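PDB 5BVR: alpha-actinin-like protein 1 from Schizosaccharomyces pombe, which binds actin filaments through tandem calponin-homology domains and takes part in actin-ring formation, cytokinesis and septation. Local coordinates for residues Phe151-Trp155 against Ile220-Val224; Phe161-Ile165 against Tyr223-Tyr227. All coordinates share one frame; numbering follows the deposited sequence.

Contact 1: residues Phe151-Trp155 against Ile220-Val224; sequences FTRSW and IMTYV
Phe151 lies against the side of helix 217-234, where Met221 covers one face of its ring: Met221 CG lies over that face, 3.4 Å from Phe151 CG, a CH-pi contact. The sulfur follows obliquely, with Met221 SD 4.8 Å from the centroid of the Phe151 ring, a Met-aromatic contact. Val224 CG1 comes to the edge of the same ring, 4.2 Å from Phe151 CE1.

Ile220, one turn before Val224, packs CB and its CG2 and CD1 methyls round the carbonyl Phe151 O. Phe151 O is 3.4 Å from Ile220 CB, and this buried carbonyl has no hydrogen-bond partner in the model. With Ile220 CG1 beside the backbone N (chi1 -71°), the CG2 methyl stands anti to that N and lies over the five-membered ring of Trp155, 4.1 Å from the centroid. Val224 CG2 covers the six-membered ring on the same face, 3.9 Å from that centroid. Trp155 NE1 is hydrogen-bonded to Asp150 O, which helps to hold the indole in this rotation.

The loop between helices 127-138 and 159-168 thus closes over helix 217-234 with two aromatic rings, as part of the hydrophobic core of the second calponin-homology domain.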
# COMPACT_ATOMS: atom_id res chain seq x y z
N PHE A 151 -13.03 -3.47 2.90
CA PHE A 151 -11.69 -3.84 2.49
C PHE A 151 -11.15 -5.01 3.30
O PHE A 151 -9.95 -5.10 3.58
CB PHE A 151 -10.76 -2.62 2.60
CG PHE A 151 -11.06 -1.55 1.58
CD1 PHE A 151 -10.78 -1.77 0.26
CD2 PHE A 151 -11.60 -0.35 1.95
CE1 PHE A 151 -11.05 -0.79 -0.70
CE2 PHE A 151 -11.88 0.63 1.01
CZ PHE A 151 -11.60 0.41 -0.31
N THR A 152 -12.05 -5.92 3.66
CA THR A 152 -11.67 -7.13 4.38
C THR A 152 -12.32 -8.36 3.74
O THR A 152 -11.80 -8.90 2.76
CB THR A 152 -12.01 -7.00 5.89
OG1 THR A 152 -13.38 -6.64 6.05
CG2 THR A 152 -11.12 -5.92 6.54
N ARG A 153 -13.45 -8.79 4.28
CA ARG A 153 -14.05 -10.05 3.91
C ARG A 153 -14.54 -10.10 2.48
O ARG A 153 -14.69 -11.19 1.94
CB ARG A 153 -15.19 -10.37 4.88
CG ARG A 153 -14.82 -10.03 6.32
CD ARG A 153 -15.39 -10.94 7.31
NE ARG A 153 -14.92 -12.29 7.09
CZ ARG A 153 -15.40 -13.34 7.72
NH1 ARG A 153 -16.40 -13.18 8.59
NH2 ARG A 153 -14.92 -14.54 7.47
N SER A 154 -14.79 -8.94 1.87
CA SER A 154 -15.25 -8.91 0.48
C SER A 154 -14.19 -9.36 -0.52
O SER A 154 -14.50 -9.52 -1.69
CB SER A 154 -15.67 -7.49 0.07
OG SER A 154 -16.68 -6.98 0.90
N TRP A 155 -12.95 -9.50 -0.07
CA TRP A 155 -11.81 -9.79 -0.95
C TRP A 155 -11.19 -11.17 -0.78
O TRP A 155 -10.33 -11.56 -1.59
CB TRP A 155 -10.71 -8.74 -0.67
CG TRP A 155 -11.20 -7.35 -0.94
CD1 TRP A 155 -11.84 -6.53 -0.08
CD2 TRP A 155 -11.18 -6.68 -2.21
NE1 TRP A 155 -12.20 -5.37 -0.72
CE2 TRP A 155 -11.81 -5.43 -2.03
CE3 TRP A 155 -10.68 -7.00 -3.48
CZ2 TRP A 155 -11.95 -4.51 -3.06
CZ3 TRP A 155 -10.82 -6.08 -4.51
CH2 TRP A 155 -11.43 -4.84 -4.28
N ILE A 220 -4.90 -4.68 2.60
CA ILE A 220 -5.77 -4.82 1.45
C ILE A 220 -5.97 -3.47 0.78
O ILE A 220 -5.86 -3.36 -0.45
CB ILE A 220 -7.11 -5.53 1.80
CG1 ILE A 220 -6.82 -7.00 2.09
CG2 ILE A 220 -8.13 -5.36 0.69
CD1 ILE A 220 -8.00 -7.72 2.71
N MET A 221 -6.28 -2.44 1.56
CA MET A 221 -6.45 -1.11 1.00
C MET A 221 -5.21 -0.65 0.23
O MET A 221 -5.32 -0.07 -0.85
CB MET A 221 -6.72 -0.10 2.08
CG MET A 221 -8.10 -0.22 2.72
SD MET A 221 -8.38 0.97 4.04
CE MET A 221 -8.21 2.44 3.05
N THR A 222 -4.05 -0.89 0.79
CA THR A 222 -2.81 -0.48 0.15
C THR A 222 -2.68 -1.12 -1.23
O THR A 222 -2.29 -0.45 -2.21
CB THR A 222 -1.58 -0.84 1.01
OG1 THR A 222 -1.70 -0.20 2.28
CG2 THR A 222 -0.27 -0.38 0.36
N TYR A 223 -2.98 -2.42 -1.33
CA TYR A 223 -2.86 -3.17 -2.56
C TYR A 223 -3.97 -2.76 -3.57
O TYR A 223 -3.68 -2.49 -4.75
CB TYR A 223 -2.87 -4.68 -2.27
CG TYR A 223 -2.75 -5.53 -3.52
CD1 TYR A 223 -1.66 -5.43 -4.37
CD2 TYR A 223 -3.71 -6.45 -3.83
CE1 TYR A 223 -1.57 -6.22 -5.52
CE2 TYR A 223 -3.63 -7.24 -4.97
CZ TYR A 223 -2.57 -7.13 -5.81
OH TYR A 223 -2.49 -7.89 -6.95
N VAL A 224 -5.21 -2.67 -3.11
CA VAL A 224 -6.31 -2.31 -3.99
C VAL A 224 -6.10 -0.90 -4.56
O VAL A 224 -6.43 -0.64 -5.72
CB VAL A 224 -7.65 -2.41 -3.25
CG1 VAL A 224 -8.78 -1.78 -4.07
CG2 VAL A 224 -7.96 -3.86 -2.95

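Contact 2: residues Phe161-Ile165 against Tyr223-Tyr227; sequences FCALI and YVAEY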
# COMPACT_ATOMS: atom_id res chain seq x y z
N PHE A 161 -10.96 -9.34 -7.00
CA PHE A 161 -9.74 -9.04 -7.73
C PHE A 161 -9.88 -9.48 -9.18
O PHE A 161 -9.53 -8.72 -10.09
CB PHE A 161 -8.50 -9.69 -7.12
CG PHE A 161 -8.07 -9.09 -5.81
CD1 PHE A 161 -7.60 -7.80 -5.74
CD2 PHE A 161 -8.10 -9.84 -4.65
CE1 PHE A 161 -7.17 -7.24 -4.53
CE2 PHE A 161 -7.65 -9.28 -3.43
CZ PHE A 161 -7.21 -7.98 -3.39
N CYS A 162 -10.38 -10.69 -9.39
CA CYS A 162 -10.55 -11.19 -10.76
C CYS A 162 -11.53 -10.35 -11.56
O CYS A 162 -11.29 -10.08 -12.74
CB CYS A 162 -10.99 -12.65 -10.78
SG CYS A 162 -9.71 -13.82 -10.25
N ALA A 163 -12.62 -9.92 -10.92
CA ALA A 163 -13.64 -9.13 -11.61
C ALA A 163 -13.08 -7.77 -11.98
O ALA A 163 -13.36 -7.27 -13.08
CB ALA A 163 -14.86 -8.97 -10.74
N LEU A 164 -12.29 -7.16 -11.09
CA LEU A 164 -11.70 -5.86 -11.41
C LEU A 164 -10.85 -5.96 -12.65
O LEU A 164 -10.91 -5.09 -13.51
CB LEU A 164 -10.87 -5.36 -10.23
CG LEU A 164 -11.60 -4.68 -9.08
CD1 LEU A 164 -10.60 -4.33 -7.98
CD2 LEU A 164 -12.33 -3.43 -9.52
N ILE A 165 -10.03 -7.00 -12.73
CA ILE A 165 -9.15 -7.19 -13.88
C ILE A 165 -9.97 -7.45 -15.13
O ILE A 165 -9.75 -6.83 -16.18
CB ILE A 165 -8.18 -8.35 -13.64
CG1 ILE A 165 -7.21 -7.96 -12.51
CG2 ILE A 165 -7.39 -8.66 -14.90
CD1 ILE A 165 -6.36 -9.10 -12.03
N TYR A 223 -2.98 -2.42 -1.33
CA TYR A 223 -2.86 -3.17 -2.56
C TYR A 223 -3.97 -2.76 -3.57
O TYR A 223 -3.68 -2.49 -4.75
CB TYR A 223 -2.87 -4.68 -2.27
CG TYR A 223 -2.75 -5.53 -3.52
CD1 TYR A 223 -1.66 -5.43 -4.37
CD2 TYR A 223 -3.71 -6.45 -3.83
CE1 TYR A 223 -1.57 -6.22 -5.52
CE2 TYR A 223 -3.63 -7.24 -4.97
CZ TYR A 223 -2.57 -7.13 -5.81
OH TYR A 223 -2.49 -7.89 -6.95
N VAL A 224 -5.21 -2.67 -3.11
CA VAL A 224 -6.31 -2.31 -3.99
C VAL A 224 -6.10 -0.90 -4.56
O VAL A 224 -6.43 -0.64 -5.72
CB VAL A 224 -7.65 -2.41 -3.25
CG1 VAL A 224 -8.78 -1.78 -4.07
CG2 VAL A 224 -7.96 -3.86 -2.95
N ALA A 225 -5.51 0.01 -3.78
CA ALA A 225 -5.21 1.36 -4.30
C ALA A 225 -4.32 1.29 -5.54
O ALA A 225 -4.40 2.17 -6.43
CB ALA A 225 -4.53 2.22 -3.23
N GLU A 226 -3.46 0.27 -5.64
CA GLU A 226 -2.60 0.11 -6.83
C GLU A 226 -3.46 -0.14 -8.07
O GLU A 226 -3.11 0.33 -9.16
CB GLU A 226 -1.58 -1.02 -6.70
CG GLU A 226 -0.56 -0.84 -5.57
CD GLU A 226 0.55 0.14 -5.88
OE1 GLU A 226 0.68 0.55 -7.05
OE2 GLU A 226 1.30 0.49 -4.94
N TYR A 227 -4.54 -0.88 -7.91
CA TYR A 227 -5.47 -1.11 -9.01
C TYR A 227 -6.11 0.19 -9.47
O TYR A 227 -6.16 0.49 -10.66
CB TYR A 227 -6.57 -2.10 -8.63
CG TYR A 227 -6.12 -3.55 -8.55
CD1 TYR A 227 -5.19 -3.96 -7.61
CD2 TYR A 227 -6.66 -4.51 -9.38
CE1 TYR A 227 -4.78 -5.29 -7.55
CE2 TYR A 227 -6.26 -5.82 -9.33
CZ TYR A 227 -5.33 -6.21 -8.40
OH TYR A 227 -4.96 -7.53 -8.38
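Tyr227 OH donates a hydrogen bond to Tyr223 OH over 2.9 Å, joining two tyrosines one turn apart on helix 217-234 whose rings meet edge-to-face. Phe161, from helix 159-168, comes up to both. Its CD1 lies 3.7 Å from Tyr227 OH, while its CE1 is 3.6 Å from Tyr223 CE2. Both pairs are oblique, the plane of Phe161 inclined at 55° to that of Tyr223 and at 42° to that of Tyr227. Phe161 CE1 also touches Val224 CG2 at 3.8 Å.

One turn further along helix 159-168, Tyr227 meets Leu164 and Ile165. Ile165 CG1 comes to the edge of the phenol ring, 3.9 Å from Tyr227 CE2, and Leu164 CD1 approaches obliquely at 4.2 Å from Tyr227 CD2. With CG anti to its carbonyl carbon (chi1 -74°), the Tyr227 ring reaches across toward helix 159-168. A leucine here would probably leave Tyr223 OH without its donor and open a gap beside Phe161 and Ile165.

Helix 183-198 closes the group through Phe191, whose ring meets both Phe161 and Tyr223 edge-to-face. The axes of the two short helix segments run nearly parallel, 11.9 Å apart, and Phe161, Tyr223 and Tyr227, with Leu164, Ile165 and Val224, pack between them: an aromatic cluster in the helical core of the second calponin-homology domain.

Overall arrangement
Both contacts belong to the buried core of the second calponin-homology domain, half of the tandem actin-binding domain of alpha-actinin, and share helix 217-234, which offers successive turns to different partners. In contact 1 the partner is a loop, and aliphatic side chains of the helix cover aromatic faces from the loop. Contact 2 sets helix against helix and is mostly aromatic, with one hydroxyl pair inside it. Neither has a hydrogen bond across its segments. Val224 serves both, and the two touch directly: Trp155 CE3 lies 3.6 Å from Phe161 CZ, and Trp155 CH2 packs on Leu164 CD1. Beyond contact 1, Met221 and Thr222 also reach Trp109 on helix 101-117 of the first calponin-homology domain.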